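PDB 1WCW: uroporphyrinogen III synthase from Thermus thermophilus, which probably catalyses the ring closure of hydroxymethylbilane, with inversion of its last pyrrole ring, to give uroporphyrinogen III in tetrapyrrole biosynthesis. Local coordinates for residues 61-67 / 133-139. Residue numbers count along the deposited sequence, not the author numbering.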
ATOM      1  N   ASP A  61      24.757  -1.603  -4.671  1.00 12.55           N
ATOM      2  CA  ASP A  61      25.177  -0.360  -4.029  1.00 13.43           C
ATOM      3  C   ASP A  61      24.101   0.264  -3.208  1.00 11.09           C
ATOM      4  O   ASP A  61      24.377   0.909  -2.204  1.00 13.32           O
ATOM      5  CB  ASP A  61      25.648   0.558  -5.146  1.00 13.89           C
ATOM      6  CG  ASP A  61      26.805  -0.049  -5.853  1.00 17.34           C
ATOM      7  OD1 ASP A  61      27.884  -0.072  -5.235  1.00 20.32           O
ATOM      8  OD2 ASP A  61      26.602  -0.613  -6.964  1.00 19.77           O
ATOM      9  N   LEU A  62      22.862   0.030  -3.616  1.00 11.52           N
ATOM     10  CA  LEU A  62      21.727   0.608  -2.932  1.00 12.73           C
ATOM     11  C   LEU A  62      20.613  -0.429  -2.906  1.00  9.38           C
ATOM     12  O   LEU A  62      20.417  -1.191  -3.860  1.00 10.46           O
ATOM     13  CB  LEU A  62      21.274   1.869  -3.675  1.00 14.67           C
ATOM     14  CG  LEU A  62      20.176   2.732  -3.076  1.00 14.24           C
ATOM     15  CD1 LEU A  62      20.414   4.192  -3.532  1.00 21.19           C
ATOM     16  CD2 LEU A  62      18.866   2.241  -3.474  1.00 16.81           C
ATOM     17  N   PHE A  63      19.899  -0.448  -1.798  1.00  8.74           N
ATOM     18  CA  PHE A  63      18.730  -1.301  -1.633  1.00  7.90           C
ATOM     19  C   PHE A  63      17.584  -0.424  -1.172  1.00  8.07           C
ATOM     20  O   PHE A  63      17.651   0.260  -0.171  1.00 10.31           O
ATOM     21  CB  PHE A  63      19.000  -2.404  -0.579  1.00 10.01           C
ATOM     22  CG  PHE A  63      17.791  -3.305  -0.336  1.00 11.11           C
ATOM     23  CD1 PHE A  63      17.374  -4.228  -1.306  1.00 16.93           C
ATOM     24  CD2 PHE A  63      17.040  -3.181   0.815  1.00 12.29           C
ATOM     25  CE1 PHE A  63      16.179  -5.006  -1.100  1.00 15.64           C
ATOM     26  CE2 PHE A  63      15.889  -3.946   1.016  1.00 13.45           C
ATOM     27  CZ  PHE A  63      15.459  -4.829   0.082  1.00 14.44           C
ATOM     28  N   LEU A  64      16.488  -0.456  -1.907  1.00  8.21           N
ATOM     29  CA  LEU A  64      15.314   0.321  -1.611  1.00  9.23           C
ATOM     30  C   LEU A  64      14.122  -0.605  -1.278  1.00  8.66           C
ATOM     31  O   LEU A  64      13.621  -1.363  -2.184  1.00 10.73           O
ATOM     32  CB  LEU A  64      14.992   1.250  -2.779  1.00 11.52           C
ATOM     33  CG  LEU A  64      14.069   2.464  -2.504  1.00 13.48           C
ATOM     34  CD1 LEU A  64      14.186   3.368  -3.719  1.00 17.27           C
ATOM     35  CD2 LEU A  64      12.617   2.087  -2.244  1.00 16.74           C
ATOM     36  N   ALA A  65      13.706  -0.577  -0.028  1.00  8.85           N
ATOM     37  CA  ALA A  65      12.570  -1.365   0.434  1.00  8.07           C
ATOM     38  C   ALA A  65      11.310  -0.517   0.425  1.00  8.99           C
ATOM     39  O   ALA A  65      11.333   0.577   0.993  1.00  9.49           O
ATOM     40  CB  ALA A  65      12.825  -1.832   1.892  1.00 10.62           C
ATOM     41  N   THR A  66      10.220  -1.078  -0.098  1.00  8.71           N
ATOM     42  CA  THR A  66       8.971  -0.369  -0.114  1.00  8.76           C
ATOM     43  C   THR A  66       7.998  -0.895   0.886  1.00 10.44           C
ATOM     44  O   THR A  66       7.171  -0.090   1.378  1.00 12.09           O
ATOM     45  CB  THR A  66       8.322  -0.384  -1.511  1.00 11.35           C
ATOM     46  OG1 THR A  66       8.114  -1.747  -1.955  1.00 10.02           O
ATOM     47  CG2 THR A  66       9.185   0.352  -2.536  1.00 12.10           C
ATOM     48  N   THR A  67       8.043  -2.172   1.266  1.00  9.83           N
ATOM     49  CA  THR A  67       7.112  -2.698   2.232  1.00 11.51           C
ATOM     50  C   THR A  67       7.780  -3.635   3.233  1.00 10.64           C
ATOM     51  O   THR A  67       8.846  -4.267   2.956  1.00 10.69           O
ATOM     52  CB  THR A  67       5.953  -3.446   1.570  1.00 11.41           C
ATOM     53  OG1 THR A  67       6.442  -4.631   0.904  1.00 11.46           O
ATOM     54  CG2 THR A  67       5.254  -2.577   0.529  1.00 13.11           C
ATOM     55  N   VAL A 133      24.546  -0.567  -8.974  1.00 15.43           N
ATOM     56  CA  VAL A 133      23.247  -1.259  -8.999  1.00 15.19           C
ATOM     57  C   VAL A 133      22.376  -0.915  -7.805  1.00 10.84           C
ATOM     58  O   VAL A 133      22.898  -0.886  -6.688  1.00 12.22           O
ATOM     59  CB  VAL A 133      23.473  -2.769  -9.010  1.00 17.95           C
ATOM     60  CG1 VAL A 133      22.128  -3.467  -9.038  1.00 17.93           C
ATOM     61  CG2 VAL A 133      24.317  -3.120 -10.215  1.00 24.90           C
ATOM     62  N   ALA A 134      21.135  -0.632  -8.106  1.00 11.47           N
ATOM     63  CA  ALA A 134      20.123  -0.340  -7.072  1.00 10.04           C
ATOM     64  C   ALA A 134      19.069  -1.436  -7.133  1.00 11.03           C
ATOM     65  O   ALA A 134      18.341  -1.585  -8.118  1.00 13.42           O
ATOM     66  CB  ALA A 134      19.456   1.036  -7.308  1.00 12.09           C
ATOM     67  N   ALA A 135      18.928  -2.157  -6.043  1.00  9.77           N
ATOM     68  CA  ALA A 135      17.924  -3.209  -5.922  1.00  8.88           C
ATOM     69  C   ALA A 135      16.666  -2.558  -5.387  1.00  9.68           C
ATOM     70  O   ALA A 135      16.720  -1.803  -4.392  1.00 12.66           O
ATOM     71  CB  ALA A 135      18.402  -4.246  -4.942  1.00 11.65           C
ATOM     72  N   LEU A 136      15.546  -2.774  -6.047  1.00  9.20           N
ATOM     73  CA  LEU A 136      14.287  -2.156  -5.676  1.00  8.52           C
ATOM     74  C   LEU A 136      13.286  -3.259  -5.371  1.00  8.30           C
ATOM     75  O   LEU A 136      12.943  -4.064  -6.274  1.00  9.77           O
ATOM     76  CB  LEU A 136      13.820  -1.265  -6.850  1.00 10.37           C
ATOM     77  CG  LEU A 136      12.420  -0.716  -6.716  1.00 11.08           C
ATOM     78  CD1 LEU A 136      12.258   0.187  -5.535  1.00 13.49           C
ATOM     79  CD2 LEU A 136      12.136   0.057  -7.945  1.00 11.87           C
ATOM     80  N   GLN A 137      12.781  -3.312  -4.166  1.00  8.42           N
ATOM     81  CA  GLN A 137      11.774  -4.306  -3.820  1.00  6.79           C
ATOM     82  C   GLN A 137      10.397  -3.733  -4.143  1.00  8.93           C
ATOM     83  O   GLN A 137      10.031  -2.645  -3.667  1.00  9.77           O
ATOM     84  CB  GLN A 137      11.873  -4.591  -2.333  1.00  9.87           C
ATOM     85  CG  GLN A 137      10.772  -5.527  -1.783  1.00 10.33           C
ATOM     86  CD  GLN A 137       9.619  -4.745  -1.148  1.00  9.12           C
ATOM     87  OE1 GLN A 137       8.430  -4.972  -1.475  1.00 12.11           O
ATOM     88  NE2 GLN A 137       9.939  -3.889  -0.272  1.00  6.73           N
ATOM     89  N   LEU A 138       9.632  -4.458  -4.966  1.00 10.05           N
ATOM     90  CA  LEU A 138       8.293  -4.100  -5.460  1.00 11.56           C
ATOM     91  C   LEU A 138       7.252  -5.055  -4.893  1.00 10.57           C
ATOM     92  O   LEU A 138       7.549  -6.050  -4.206  1.00 11.09           O
ATOM     93  CB  LEU A 138       8.356  -4.264  -6.953  1.00 14.37           C
ATOM     94  CG  LEU A 138       9.392  -3.390  -7.650  1.00 16.68           C
ATOM     95  CD1 LEU A 138       9.571  -3.839  -9.119  1.00 22.12           C
ATOM     96  CD2 LEU A 138       8.946  -1.910  -7.555  1.00 19.42           C
ATOM     97  N   TYR A 139       6.003  -4.700  -5.157  1.00 12.44           N
ATOM     98  CA  TYR A 139       4.862  -5.447  -4.659  1.00 11.81           C
ATOM     99  C   TYR A 139       3.762  -5.596  -5.720  1.00 13.55           C
ATOM    100  O   TYR A 139       2.606  -5.778  -5.378  1.00 15.36           O
ATOM    101  CB  TYR A 139       4.317  -4.825  -3.411  1.00 14.03           C
ATOM    102  CG  TYR A 139       4.086  -3.361  -3.528  1.00 13.36           C
ATOM    103  CD1 TYR A 139       2.881  -2.832  -4.032  1.00 15.02           C
ATOM    104  CD2 TYR A 139       5.081  -2.442  -3.111  1.00 13.31           C
ATOM    105  CE1 TYR A 139       2.646  -1.414  -4.112  1.00 12.59           C
ATOM    106  CE2 TYR A 139       4.884  -1.085  -3.183  1.00 12.74           C
ATOM    107  CZ  TYR A 139       3.652  -0.569  -3.684  1.00 11.82           C
ATOM    108  OH  TYR A 139       3.404   0.751  -3.719  1.00 14.63           O
TER
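Strands 62-65 and 133-137 run parallel, 14° apart, as neighbours inside a sheet. At the start, the backbone N of Val133 donates to the carboxylate OD2 of Asp61 (2.9 Å), while Val133 O accepts from both Asp61 N (2.8 Å) and Leu62 N (3.2 Å); a short acid, just long enough to reach the neighbouring amide, thus extends the pairing one residue before strand 62-65 begins. Ala134 pairs with Leu62, its small CB lying 4.1 Å from Leu62 CD2. Ala135 then gives its N to Leu62 O (2.8 Å) and its O to Leu64 N (2.8 Å), the offset ladder of parallel strands, and on the other sheet face its methyl leaves space for the Phe63 ring, whose edge meets it (CD1 to Ala135 CB, 3.8 Å). Leu136 returns to the face of Ala134, where its CD1 packs 3.8 Å from Leu64 CD2. Gln137 N closes the ladder on Leu64 O (2.9 Å), and Gln137 O receives the hydroxyl OG1 of Thr66 (2.7 Å), a side chain replacing the backbone donor once strand 62-65 has ended. Beyond Leu138, the Tyr139 ring reaches Thr67, CD2 lying 3.6 Å from Thr67 CG2, and the hydroxyl of Tyr139 hydrogen-bonds Arg97. Thr67 is the N-cap of helix 68-80: Thr67 OG1 hydrogen-bonds Gly70 N and the hydroxyl of Tyr163. This is the doubly wound α/β core of one of the two domains expected of a HemD-type synthase: strands 93-96 and 155-167 flank the pair, helix 144-152 packs on the leucine face, and helix 99-107 lies against Phe63 and Ala65.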